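PDB 3AF6: putative uncharacterized protein PH1404, which probably terminates transcription as a zinc-dependent ribonuclease of the beta-CASP family that cleaves nascent RNA at the exit channel of RNA polymerase. Local coordinates for residues I614-G619 against D626-I631; N602-V607 against R633-S638; E392-G397 against V548-E553. One frame throughout, in Å; residues are numbered along the deposited sequence.

Contacts 1 and 2 are neighbours in the C-terminal part of the metallo-beta-lactamase region, their centres about 11 Å apart, and share helix 621-635. I614 ties them together: its CD1 packs on V604 CG1 at 3.5 Å, and I614 N lies 2.8 Å from S638 O, a probable hydrogen bond. Contact 3, centred about 13 Å from contact 1, meets segment 614-619 nearer its other end, where S393 OG probably hydrogen-bonds V617 O. H618 of contact 1 binds zinc, and the side chain of T394 in contact 3 lies about 6 Å from a zinc ion. Contact 2, about 20 Å from contact 3 between centres, is packing away from the site.

Contact 1: residues I614-G619 against D626-I631; sequences IITVHG and DLATSI. With ZN (zinc ion), chain J.
T616 faces segment 626-631 of helix 621-635 with both branches of its side chain, and each branch meets a different residue. T616 OG1 lies 3.4 Å from A628 CB, while T616 CG2 rests against the branch point of L627, 3.7 Å from L627 CG, with L627 CD2 almost as near. At chi1 59° the hydroxyl sits between the backbone N and the carbonyl carbon; CG2 then stands beside the backbone N, anti to the carbonyl carbon, against L627. Although OG1 touches a methyl here, its polar partner is C624 O, one turn before A628 on the same helix, so the hydroxyl also ties strand to helix. Two residues back along the strand, I614 points its side chain the same way and crosses that of I631 at about a right angle. I614 CD1 reaches I631 CG2 at 4.0 Å, and I631 CD1 in return approaches I614 CG2. No hydrogen bond joins the two segments directly. Their short axes come within 8.2 Å and run nearly antiparallel, at 156°. Beyond the apolar layer, L600 and M601 of helix 597-606 touch L627, and M391 touches both I614 and I631. Farther along the chain, H618 turns from this interface, and H618 NE2 binds the zinc ion at 2.5 Å. D260, H261 and D367 are the other protein ligands of that zinc, with the H261 ring turned only about 15° from that of H618. The arrangement is a beta-alpha-beta crossover, strand 613-617 to helix 621-635 to strand 638-640, in the C-terminal part of the metallo-beta-lactamase fold, which delivers its zinc ligand from the loop after the first strand.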
ATOM      1  N   ILE A 614      24.147  -6.193  -3.349  1.00 36.49           N
ATOM      2  CA  ILE A 614      23.131  -5.218  -2.999  1.00 36.29           C
ATOM      3  C   ILE A 614      23.045  -4.163  -4.108  1.00 34.52           C
ATOM      4  O   ILE A 614      24.055  -3.694  -4.623  1.00 34.69           O
ATOM      5  CB  ILE A 614      23.453  -4.558  -1.642  1.00 35.79           C
ATOM      6  CG1 ILE A 614      23.335  -5.609  -0.531  1.00 37.63           C
ATOM      7  CG2 ILE A 614      22.518  -3.378  -1.388  1.00 33.13           C
ATOM      8  CD1 ILE A 614      23.755  -5.112   0.865  1.00 36.87           C
ATOM      9  N   ILE A 615      21.828  -3.819  -4.494  1.00 33.19           N
ATOM     10  CA  ILE A 615      21.621  -2.825  -5.535  1.00 34.61           C
ATOM     11  C   ILE A 615      20.857  -1.661  -4.917  1.00 34.63           C
ATOM     12  O   ILE A 615      19.715  -1.812  -4.479  1.00 36.76           O
ATOM     13  CB  ILE A 615      20.819  -3.433  -6.720  1.00 34.59           C
ATOM     14  CG1 ILE A 615      21.590  -4.627  -7.297  1.00 34.64           C
ATOM     15  CG2 ILE A 615      20.591  -2.391  -7.796  1.00 28.97           C
ATOM     16  CD1 ILE A 615      20.807  -5.432  -8.315  1.00 38.81           C
ATOM     17  N   THR A 616      21.505  -0.504  -4.855  1.00 33.41           N
ATOM     18  CA  THR A 616      20.887   0.675  -4.281  1.00 31.38           C
ATOM     19  C   THR A 616      20.126   1.481  -5.331  1.00 32.25           C
ATOM     20  O   THR A 616      20.637   1.764  -6.419  1.00 29.44           O
ATOM     21  CB  THR A 616      21.940   1.566  -3.625  1.00 31.33           C
ATOM     22  OG1 THR A 616      22.910   1.943  -4.601  1.00 32.39           O
ATOM     23  CG2 THR A 616      22.625   0.821  -2.497  1.00 31.08           C
ATOM     24  N   VAL A 617      18.901   1.856  -4.979  1.00 31.98           N
ATOM     25  CA  VAL A 617      18.036   2.615  -5.866  1.00 33.34           C
ATOM     26  C   VAL A 617      17.215   3.620  -5.075  1.00 34.98           C
ATOM     27  O   VAL A 617      17.444   3.822  -3.883  1.00 35.24           O
ATOM     28  CB  VAL A 617      17.049   1.681  -6.604  1.00 34.31           C
ATOM     29  CG1 VAL A 617      17.813   0.651  -7.422  1.00 33.03           C
ATOM     30  CG2 VAL A 617      16.127   0.995  -5.597  1.00 29.15           C
ATOM     31  N   HIS A 618      16.263   4.251  -5.761  1.00 37.09           N
ATOM     32  CA  HIS A 618      15.347   5.216  -5.151  1.00 36.95           C
ATOM     33  C   HIS A 618      16.054   6.253  -4.268  1.00 36.59           C
ATOM     34  O   HIS A 618      15.901   6.263  -3.052  1.00 35.68           O
ATOM     35  CB  HIS A 618      14.303   4.445  -4.338  1.00 36.41           C
ATOM     36  CG  HIS A 618      13.145   5.276  -3.878  1.00 37.24           C
ATOM     37  ND1 HIS A 618      13.271   6.282  -2.945  1.00 38.62           N
ATOM     38  CD2 HIS A 618      11.829   5.221  -4.195  1.00 36.21           C
ATOM     39  CE1 HIS A 618      12.086   6.811  -2.704  1.00 35.40           C
ATOM     40  NE2 HIS A 618      11.194   6.185  -3.449  1.00 36.32           N
ATOM     41  N   GLY A 619      16.826   7.121  -4.902  1.00 36.50           N
ATOM     42  CA  GLY A 619      17.538   8.158  -4.183  1.00 37.33           C
ATOM     43  C   GLY A 619      18.186   9.079  -5.196  1.00 37.97           C
ATOM     44  O   GLY A 619      18.344   8.704  -6.346  1.00 39.74           O
ATOM     45  N   ASP A 626      26.725   6.916  -3.221  1.00 40.77           N
ATOM     46  CA  ASP A 626      27.296   7.016  -1.880  1.00 41.47           C
ATOM     47  C   ASP A 626      26.992   5.774  -1.029  1.00 42.28           C
ATOM     48  O   ASP A 626      27.903   5.127  -0.502  1.00 40.03           O
ATOM     49  CB  ASP A 626      26.741   8.270  -1.196  1.00 44.26           C
ATOM     50  CG  ASP A 626      27.538   8.671   0.032  1.00 47.67           C
ATOM     51  OD1 ASP A 626      27.974   7.767   0.780  1.00 48.70           O
ATOM     52  OD2 ASP A 626      27.716   9.892   0.258  1.00 48.60           O
ATOM     53  N   LEU A 627      25.706   5.444  -0.898  1.00 41.04           N
ATOM     54  CA  LEU A 627      25.303   4.292  -0.113  1.00 39.15           C
ATOM     55  C   LEU A 627      25.966   3.013  -0.627  1.00 40.90           C
ATOM     56  O   LEU A 627      26.520   2.236   0.150  1.00 41.70           O
ATOM     57  CB  LEU A 627      23.783   4.159  -0.150  1.00 35.96           C
ATOM     58  CG  LEU A 627      23.160   2.936   0.531  1.00 33.97           C
ATOM     59  CD1 LEU A 627      23.566   2.869   2.015  1.00 31.23           C
ATOM     60  CD2 LEU A 627      21.661   3.023   0.387  1.00 30.97           C
ATOM     61  N   ALA A 628      25.909   2.807  -1.940  1.00 42.18           N
ATOM     62  CA  ALA A 628      26.494   1.629  -2.582  1.00 42.01           C
ATOM     63  C   ALA A 628      27.988   1.530  -2.291  1.00 42.18           C
ATOM     64  O   ALA A 628      28.483   0.479  -1.876  1.00 41.07           O
ATOM     65  CB  ALA A 628      26.258   1.693  -4.094  1.00 40.94           C
ATOM     66  N   THR A 629      28.699   2.627  -2.527  1.00 41.88           N
ATOM     67  CA  THR A 629      30.132   2.680  -2.280  1.00 42.94           C
ATOM     68  C   THR A 629      30.398   2.425  -0.805  1.00 43.21           C
ATOM     69  O   THR A 629      31.292   1.652  -0.450  1.00 43.41           O
ATOM     70  CB  THR A 629      30.711   4.063  -2.649  1.00 45.72           C
ATOM     71  OG1 THR A 629      30.676   4.235  -4.072  1.00 45.71           O
ATOM     72  CG2 THR A 629      32.141   4.196  -2.148  1.00 44.94           C
ATOM     73  N   SER A 630      29.609   3.073   0.050  1.00 42.03           N
ATOM     74  CA  SER A 630      29.750   2.931   1.493  1.00 41.71           C
ATOM     75  C   SER A 630      29.534   1.505   1.987  1.00 42.64           C
ATOM     76  O   SER A 630      30.306   1.009   2.801  1.00 44.89           O
ATOM     77  CB  SER A 630      28.770   3.845   2.206  1.00 41.24           C
ATOM     78  OG  SER A 630      28.857   5.153   1.698  1.00 45.09           O
ATOM     79  N   ILE A 631      28.480   0.847   1.511  1.00 42.46           N
ATOM     80  CA  ILE A 631      28.198  -0.524   1.929  1.00 42.70           C
ATOM     81  C   ILE A 631      29.373  -1.437   1.593  1.00 43.93           C
ATOM     82  O   ILE A 631      29.837  -2.211   2.430  1.00 42.87           O
ATOM     83  CB  ILE A 631      26.932  -1.076   1.235  1.00 42.09           C
ATOM     84  CG1 ILE A 631      25.692  -0.328   1.738  1.00 40.58           C
ATOM     85  CG2 ILE A 631      26.806  -2.569   1.491  1.00 40.62           C
ATOM     86  CD1 ILE A 631      24.426  -0.691   1.015  1.00 38.57           C
TER
HETATM   87 ZN    ZN J 658       8.766   6.301  -2.857  1.00125.50          ZN

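Contact 2: residues N602-V607 against R633-S638; sequences NYVAKV and RKFGIS
F635 brings its ring to V604 and A605 near the end of helix 597-606, and both residues meet it obliquely. V604 CG1 is nearest, 3.7 Å from F635 CD2, with V604 CB close to CE2. Farther round the ring, A605 CB reaches F635 CE1 at 3.9 Å, and the backbone N of A605 lies beside CZ. The chi1 of F635, -58°, sets CG beside its own backbone N and anti to the carbonyl carbon; from there the ring points at helix 597-606. One face of the ring has K634 CG over its centre, 4.1 Å above the plane, so the aliphatic part of that lysine lies on the phenyl while its extended chain carries the ammonium group onward. V604 has CG1 anti to its backbone N (chi1 -178°), and this single methyl serves two partners: the F635 ring and I637, with V604 CG1 4.0 Å from I637 CD1. The helices 597-606 and 621-635 joined here lie side by side on one face of the mixed sheet that contains strand 613-617, as helices flank a sheet in the layered metallo-beta-lactamase fold. V604 also touches M391 of that sheet, and M601 of its own helix adds to the packing on F635. Helix 621-635 stops at F635; G636 takes a positive phi of 73°, and the chain turns so that I637 directs its side chain back toward V604. R610, from the connection between helix 597-606 and strand 613-617, hydrogen-bonds F635 O through NH2.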
ATOM      1  N   ASN A 602      22.656   0.108   8.944  1.00 38.07           N
ATOM      2  CA  ASN A 602      22.329  -0.870   9.973  1.00 37.81           C
ATOM      3  C   ASN A 602      21.429  -1.982   9.448  1.00 37.33           C
ATOM      4  O   ASN A 602      21.459  -3.099   9.955  1.00 38.61           O
ATOM      5  CB  ASN A 602      21.669  -0.180  11.169  1.00 38.85           C
ATOM      6  CG  ASN A 602      21.300  -1.154  12.269  1.00 40.30           C
ATOM      7  OD1 ASN A 602      20.176  -1.142  12.767  1.00 43.80           O
ATOM      8  ND2 ASN A 602      22.241  -2.003  12.654  1.00 39.36           N
ATOM      9  N   TYR A 603      20.626  -1.686   8.433  1.00 36.86           N
ATOM     10  CA  TYR A 603      19.750  -2.709   7.869  1.00 35.31           C
ATOM     11  C   TYR A 603      20.602  -3.737   7.141  1.00 36.49           C
ATOM     12  O   TYR A 603      20.281  -4.928   7.121  1.00 36.51           O
ATOM     13  CB  TYR A 603      18.745  -2.106   6.876  1.00 31.76           C
ATOM     14  CG  TYR A 603      17.761  -3.130   6.347  1.00 28.55           C
ATOM     15  CD1 TYR A 603      16.690  -3.568   7.135  1.00 27.93           C
ATOM     16  CD2 TYR A 603      17.964  -3.746   5.113  1.00 26.24           C
ATOM     17  CE1 TYR A 603      15.849  -4.604   6.709  1.00 25.35           C
ATOM     18  CE2 TYR A 603      17.140  -4.778   4.682  1.00 25.77           C
ATOM     19  CZ  TYR A 603      16.085  -5.201   5.485  1.00 26.81           C
ATOM     20  OH  TYR A 603      15.274  -6.228   5.064  1.00 28.28           O
ATOM     21  N   VAL A 604      21.688  -3.271   6.531  1.00 37.25           N
ATOM     22  CA  VAL A 604      22.567  -4.166   5.798  1.00 38.68           C
ATOM     23  C   VAL A 604      23.254  -5.068   6.808  1.00 39.98           C
ATOM     24  O   VAL A 604      23.284  -6.291   6.646  1.00 42.03           O
ATOM     25  CB  VAL A 604      23.624  -3.381   4.986  1.00 38.90           C
ATOM     26  CG1 VAL A 604      24.490  -4.346   4.185  1.00 36.42           C
ATOM     27  CG2 VAL A 604      22.930  -2.396   4.048  1.00 36.92           C
ATOM     28  N   ALA A 605      23.792  -4.461   7.858  1.00 40.61           N
ATOM     29  CA  ALA A 605      24.471  -5.207   8.920  1.00 40.18           C
ATOM     30  C   ALA A 605      23.590  -6.333   9.482  1.00 39.25           C
ATOM     31  O   ALA A 605      24.043  -7.471   9.620  1.00 39.33           O
ATOM     32  CB  ALA A 605      24.880  -4.256  10.040  1.00 35.59           C
ATOM     33  N   LYS A 606      22.335  -6.015   9.778  1.00 37.60           N
ATOM     34  CA  LYS A 606      21.407  -6.990  10.341  1.00 40.10           C
ATOM     35  C   LYS A 606      20.681  -7.918   9.362  1.00 41.18           C
ATOM     36  O   LYS A 606      20.282  -9.013   9.750  1.00 44.66           O
ATOM     37  CB  LYS A 606      20.333  -6.280  11.170  1.00 39.94           C
ATOM     38  CG  LYS A 606      20.844  -5.346  12.251  1.00 43.52           C
ATOM     39  CD  LYS A 606      21.035  -6.068  13.578  1.00 46.92           C
ATOM     40  CE  LYS A 606      21.163  -5.076  14.734  1.00 49.15           C
ATOM     41  NZ  LYS A 606      22.272  -4.094  14.524  1.00 49.89           N
ATOM     42  N   VAL A 607      20.482  -7.510   8.112  1.00 40.56           N
ATOM     43  CA  VAL A 607      19.742  -8.383   7.205  1.00 39.18           C
ATOM     44  C   VAL A 607      20.332  -9.791   7.154  1.00 40.10           C
ATOM     45  O   VAL A 607      21.554  -9.977   7.169  1.00 38.29           O
ATOM     46  CB  VAL A 607      19.632  -7.785   5.784  1.00 38.10           C
ATOM     47  CG1 VAL A 607      20.991  -7.635   5.159  1.00 38.35           C
ATOM     48  CG2 VAL A 607      18.735  -8.654   4.941  1.00 36.52           C
ATOM     49  N   ARG A 633      32.558  -0.739   1.030  1.00 49.28           N
ATOM     50  CA  ARG A 633      33.729  -0.412   1.813  1.00 50.89           C
ATOM     51  C   ARG A 633      33.639  -0.910   3.253  1.00 51.06           C
ATOM     52  O   ARG A 633      34.634  -1.358   3.816  1.00 52.20           O
ATOM     53  CB  ARG A 633      33.935   1.100   1.777  1.00 52.05           C
ATOM     54  CG  ARG A 633      35.278   1.589   2.267  1.00 56.25           C
ATOM     55  CD  ARG A 633      35.582   2.928   1.617  1.00 58.70           C
ATOM     56  NE  ARG A 633      34.429   3.819   1.714  1.00 63.16           N
ATOM     57  CZ  ARG A 633      34.164   4.799   0.854  1.00 65.53           C
ATOM     58  NH1 ARG A 633      34.976   5.015  -0.175  1.00 66.39           N
ATOM     59  NH2 ARG A 633      33.080   5.552   1.019  1.00 65.38           N
ATOM     60  N   LYS A 634      32.449  -0.854   3.845  1.00 50.52           N
ATOM     61  CA  LYS A 634      32.285  -1.286   5.227  1.00 49.13           C
ATOM     62  C   LYS A 634      31.930  -2.747   5.425  1.00 48.89           C
ATOM     63  O   LYS A 634      32.240  -3.317   6.469  1.00 50.12           O
ATOM     64  CB  LYS A 634      31.232  -0.436   5.937  1.00 49.94           C
ATOM     65  CG  LYS A 634      31.031  -0.827   7.393  1.00 50.68           C
ATOM     66  CD  LYS A 634      30.116   0.142   8.086  1.00 52.76           C
ATOM     67  CE  LYS A 634      29.957  -0.180   9.551  1.00 51.91           C
ATOM     68  NZ  LYS A 634      29.057   0.832  10.176  1.00 52.89           N
ATOM     69  N   PHE A 635      31.292  -3.362   4.436  1.00 47.19           N
ATOM     70  CA  PHE A 635      30.903  -4.758   4.580  1.00 45.96           C
ATOM     71  C   PHE A 635      31.580  -5.663   3.568  1.00 46.15           C
ATOM     72  O   PHE A 635      31.590  -6.890   3.720  1.00 46.28           O
ATOM     73  CB  PHE A 635      29.386  -4.891   4.444  1.00 46.86           C
ATOM     74  CG  PHE A 635      28.612  -4.066   5.433  1.00 47.87           C
ATOM     75  CD1 PHE A 635      28.638  -4.372   6.786  1.00 46.67           C
ATOM     76  CD2 PHE A 635      27.857  -2.974   5.010  1.00 48.52           C
ATOM     77  CE1 PHE A 635      27.922  -3.603   7.706  1.00 47.41           C
ATOM     78  CE2 PHE A 635      27.138  -2.200   5.929  1.00 48.55           C
ATOM     79  CZ  PHE A 635      27.175  -2.518   7.277  1.00 47.33           C
ATOM     80  N   GLY A 636      32.147  -5.061   2.529  1.00 45.18           N
ATOM     81  CA  GLY A 636      32.801  -5.854   1.508  1.00 43.02           C
ATOM     82  C   GLY A 636      31.801  -6.585   0.632  1.00 42.67           C
ATOM     83  O   GLY A 636      32.164  -7.536  -0.057  1.00 44.51           O
ATOM     84  N   ILE A 637      30.543  -6.153   0.653  1.00 38.97           N
ATOM     85  CA  ILE A 637      29.511  -6.774  -0.164  1.00 36.48           C
ATOM     86  C   ILE A 637      29.480  -6.130  -1.565  1.00 37.50           C
ATOM     87  O   ILE A 637      29.626  -4.907  -1.693  1.00 36.63           O
ATOM     88  CB  ILE A 637      28.123  -6.604   0.506  1.00 36.82           C
ATOM     89  CG1 ILE A 637      28.116  -7.315   1.860  1.00 37.88           C
ATOM     90  CG2 ILE A 637      27.022  -7.151  -0.393  1.00 33.76           C
ATOM     91  CD1 ILE A 637      26.828  -7.141   2.653  1.00 36.71           C
ATOM     92  N   SER A 638      29.306  -6.943  -2.610  1.00 35.75           N
ATOM     93  CA  SER A 638      29.230  -6.410  -3.970  1.00 37.01           C
ATOM     94  C   SER A 638      28.032  -5.490  -4.081  1.00 37.17           C
ATOM     95  O   SER A 638      26.898  -5.908  -3.830  1.00 38.37           O
ATOM     96  CB  SER A 638      29.055  -7.522  -5.000  1.00 38.49           C
ATOM     97  OG  SER A 638      30.279  -8.172  -5.281  1.00 46.49           O
TER

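Contact 3: residues E392-G397 against V548-E553; sequences ESTYGG and VSYQAE
T394 sets its methyl squarely over the ring of Y550, with T394 CG2 3.9 Å from the Y550 ring centroid and only 8° off the normal, a CH-pi contact onto the face. Y395 takes a different side of the same ring. Y395 OH lies near the ring plane at the edge, 4.1 Å from Y550 CD1, and the side chains of Y395 and Y550 run alongside in opposite senses. Y550 thus meets one neighbour over a face and the next along its rim. The threonine is oriented by its torsion: at chi1 -44°, CG2 is anti to the backbone N and directed at the ring, while OG1 falls back beside that N. In this position both donate to one carboxylate oxygen. T394 OG1 is 2.5 Å from E392 OE1, tilted 37° out of the carboxylate plane; T394 N is 3.1 Å from E392 OE1 and meets it nearly in line with the C-O bond. E392 OE2 is hydrogen-bonded to H594 ND1 and F368 N. A type I turn from S393 to G396, with G396 N bonded to S393 O, carries T394 and Y395 at its two middle positions. Y550 OH is hydrogen-bonded to E620 OE1, and T394 also touches the zinc ligand H618. Since no hydrogen bond crosses between the segments, the metallo-beta-lactamase and beta-CASP regions meet here through a methyl on one tyrosine face and a phenol oxygen at that ring's edge, with the hydroxyls of T394 and Y550 engaged by carboxylates; beside the zinc centre, this is consistent with a wall of the cleft between the two regions.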
ATOM      1  N   GLU A 392      16.209   0.937  -1.049  1.00 32.84           N
ATOM      2  CA  GLU A 392      16.052   2.361  -1.307  1.00 31.90           C
ATOM      3  C   GLU A 392      17.246   3.169  -0.768  1.00 31.70           C
ATOM      4  O   GLU A 392      18.019   2.673   0.046  1.00 31.68           O
ATOM      5  CB  GLU A 392      14.737   2.864  -0.703  1.00 31.11           C
ATOM      6  CG  GLU A 392      14.684   2.876   0.806  1.00 31.96           C
ATOM      7  CD  GLU A 392      14.055   4.156   1.355  1.00 32.03           C
ATOM      8  OE1 GLU A 392      14.639   5.236   1.137  1.00 28.68           O
ATOM      9  OE2 GLU A 392      12.985   4.083   2.004  1.00 32.54           O
ATOM     10  N   SER A 393      17.395   4.408  -1.230  1.00 31.90           N
ATOM     11  CA  SER A 393      18.506   5.254  -0.808  1.00 34.01           C
ATOM     12  C   SER A 393      18.104   6.709  -0.581  1.00 34.69           C
ATOM     13  O   SER A 393      18.947   7.600  -0.677  1.00 36.64           O
ATOM     14  CB  SER A 393      19.615   5.234  -1.866  1.00 33.84           C
ATOM     15  OG  SER A 393      19.757   3.950  -2.453  1.00 38.17           O
ATOM     16  N   THR A 394      16.834   6.959  -0.290  1.00 33.92           N
ATOM     17  CA  THR A 394      16.378   8.325  -0.074  1.00 34.27           C
ATOM     18  C   THR A 394      17.334   9.116   0.821  1.00 36.26           C
ATOM     19  O   THR A 394      17.599  10.291   0.572  1.00 39.34           O
ATOM     20  CB  THR A 394      14.983   8.361   0.560  1.00 34.24           C
ATOM     21  OG1 THR A 394      14.133   7.408  -0.084  1.00 34.32           O
ATOM     22  CG2 THR A 394      14.375   9.742   0.390  1.00 36.83           C
ATOM     23  N   TYR A 395      17.847   8.485   1.872  1.00 36.89           N
ATOM     24  CA  TYR A 395      18.779   9.168   2.762  1.00 36.51           C
ATOM     25  C   TYR A 395      20.116   8.425   2.740  1.00 38.21           C
ATOM     26  O   TYR A 395      20.801   8.300   3.761  1.00 39.26           O
ATOM     27  CB  TYR A 395      18.211   9.232   4.181  1.00 35.06           C
ATOM     28  CG  TYR A 395      17.072  10.219   4.333  1.00 36.03           C
ATOM     29  CD1 TYR A 395      15.807   9.945   3.814  1.00 35.63           C
ATOM     30  CD2 TYR A 395      17.270  11.458   4.959  1.00 35.40           C
ATOM     31  CE1 TYR A 395      14.771  10.880   3.913  1.00 35.42           C
ATOM     32  CE2 TYR A 395      16.248  12.394   5.055  1.00 32.19           C
ATOM     33  CZ  TYR A 395      15.001  12.102   4.531  1.00 34.61           C
ATOM     34  OH  TYR A 395      13.983  13.030   4.612  1.00 34.84           O
ATOM     35  N   GLY A 396      20.482   7.948   1.549  1.00 37.18           N
ATOM     36  CA  GLY A 396      21.715   7.208   1.372  1.00 37.25           C
ATOM     37  C   GLY A 396      22.996   8.003   1.545  1.00 38.02           C
ATOM     38  O   GLY A 396      24.082   7.418   1.619  1.00 39.62           O
ATOM     39  N   GLY A 397      22.881   9.326   1.606  1.00 37.49           N
ATOM     40  CA  GLY A 397      24.055  10.161   1.781  1.00 40.26           C
ATOM     41  C   GLY A 397      24.739   9.877   3.105  1.00 43.43           C
ATOM     42  O   GLY A 397      24.102   9.402   4.054  1.00 44.19           O
ATOM     43  N   VAL A 548       7.591  17.913   7.044  1.00 49.05           N
ATOM     44  CA  VAL A 548       7.862  16.713   7.822  1.00 50.15           C
ATOM     45  C   VAL A 548       8.054  15.522   6.898  1.00 51.91           C
ATOM     46  O   VAL A 548       7.896  14.368   7.297  1.00 53.44           O
ATOM     47  CB  VAL A 548       6.702  16.406   8.788  1.00 49.27           C
ATOM     48  CG1 VAL A 548       6.501  17.564   9.749  1.00 48.48           C
ATOM     49  CG2 VAL A 548       5.433  16.135   7.996  1.00 47.76           C
ATOM     50  N   SER A 549       8.382  15.814   5.648  1.00 53.35           N
ATOM     51  CA  SER A 549       8.608  14.768   4.672  1.00 54.60           C
ATOM     52  C   SER A 549       9.611  15.229   3.633  1.00 55.72           C
ATOM     53  O   SER A 549       9.874  16.427   3.480  1.00 55.34           O
ATOM     54  CB  SER A 549       7.296  14.374   3.988  1.00 54.19           C
ATOM     55  OG  SER A 549       6.741  15.464   3.280  1.00 57.21           O
ATOM     56  N   TYR A 550      10.179  14.254   2.936  1.00 56.16           N
ATOM     57  CA  TYR A 550      11.150  14.503   1.889  1.00 56.12           C
ATOM     58  C   TYR A 550      10.506  15.361   0.816  1.00 55.16           C
ATOM     59  O   TYR A 550       9.430  15.025   0.317  1.00 54.14           O
ATOM     60  CB  TYR A 550      11.588  13.175   1.261  1.00 56.23           C
ATOM     61  CG  TYR A 550      12.671  13.311   0.215  1.00 55.95           C
ATOM     62  CD1 TYR A 550      13.954  13.728   0.571  1.00 54.25           C
ATOM     63  CD2 TYR A 550      12.423  13.000  -1.125  1.00 54.43           C
ATOM     64  CE1 TYR A 550      14.967  13.828  -0.377  1.00 54.72           C
ATOM     65  CE2 TYR A 550      13.437  13.101  -2.086  1.00 54.38           C
ATOM     66  CZ  TYR A 550      14.707  13.513  -1.701  1.00 54.27           C
ATOM     67  OH  TYR A 550      15.728  13.603  -2.622  1.00 53.36           O
ATOM     68  N   GLN A 551      11.151  16.471   0.475  1.00 54.63           N
ATOM     69  CA  GLN A 551      10.639  17.336  -0.580  1.00 56.96           C
ATOM     70  C   GLN A 551      11.452  16.989  -1.834  1.00 56.94           C
ATOM     71  O   GLN A 551      12.662  17.215  -1.887  1.00 57.00           O
ATOM     72  CB  GLN A 551      10.819  18.812  -0.209  1.00 58.40           C
ATOM     73  CG  GLN A 551      10.085  19.260   1.061  1.00 57.20           C
ATOM     74  CD  GLN A 551       8.589  18.966   1.031  1.00 58.40           C
ATOM     75  OE1 GLN A 551       8.114  18.037   1.694  1.00 58.27           O
ATOM     76  NE2 GLN A 551       7.842  19.751   0.256  1.00 56.43           N
ATOM     77  N   ALA A 552      10.785  16.425  -2.836  1.00 56.39           N
ATOM     78  CA  ALA A 552      11.465  16.017  -4.062  1.00 55.89           C
ATOM     79  C   ALA A 552      11.830  17.164  -5.002  1.00 55.33           C
ATOM     80  O   ALA A 552      11.174  18.207  -5.029  1.00 53.98           O
ATOM     81  CB  ALA A 552      10.617  14.982  -4.799  1.00 53.93           C
ATOM     82  N   GLU A 553      12.888  16.950  -5.776  1.00 56.15           N
ATOM     83  CA  GLU A 553      13.358  17.945  -6.731  1.00 58.44           C
ATOM     84  C   GLU A 553      12.269  18.242  -7.756  1.00 56.52           C
ATOM     85  O   GLU A 553      11.741  17.333  -8.392  1.00 56.63           O
ATOM     86  CB  GLU A 553      14.617  17.438  -7.440  1.00 62.06           C
ATOM     87  CG  GLU A 553      15.674  16.875  -6.492  1.00 67.06           C
ATOM     88  CD  GLU A 553      16.996  16.561  -7.182  1.00 71.25           C
ATOM     89  OE1 GLU A 553      16.969  15.903  -8.250  1.00 73.45           O
ATOM     90  OE2 GLU A 553      18.061  16.961  -6.648  1.00 70.77           O
TER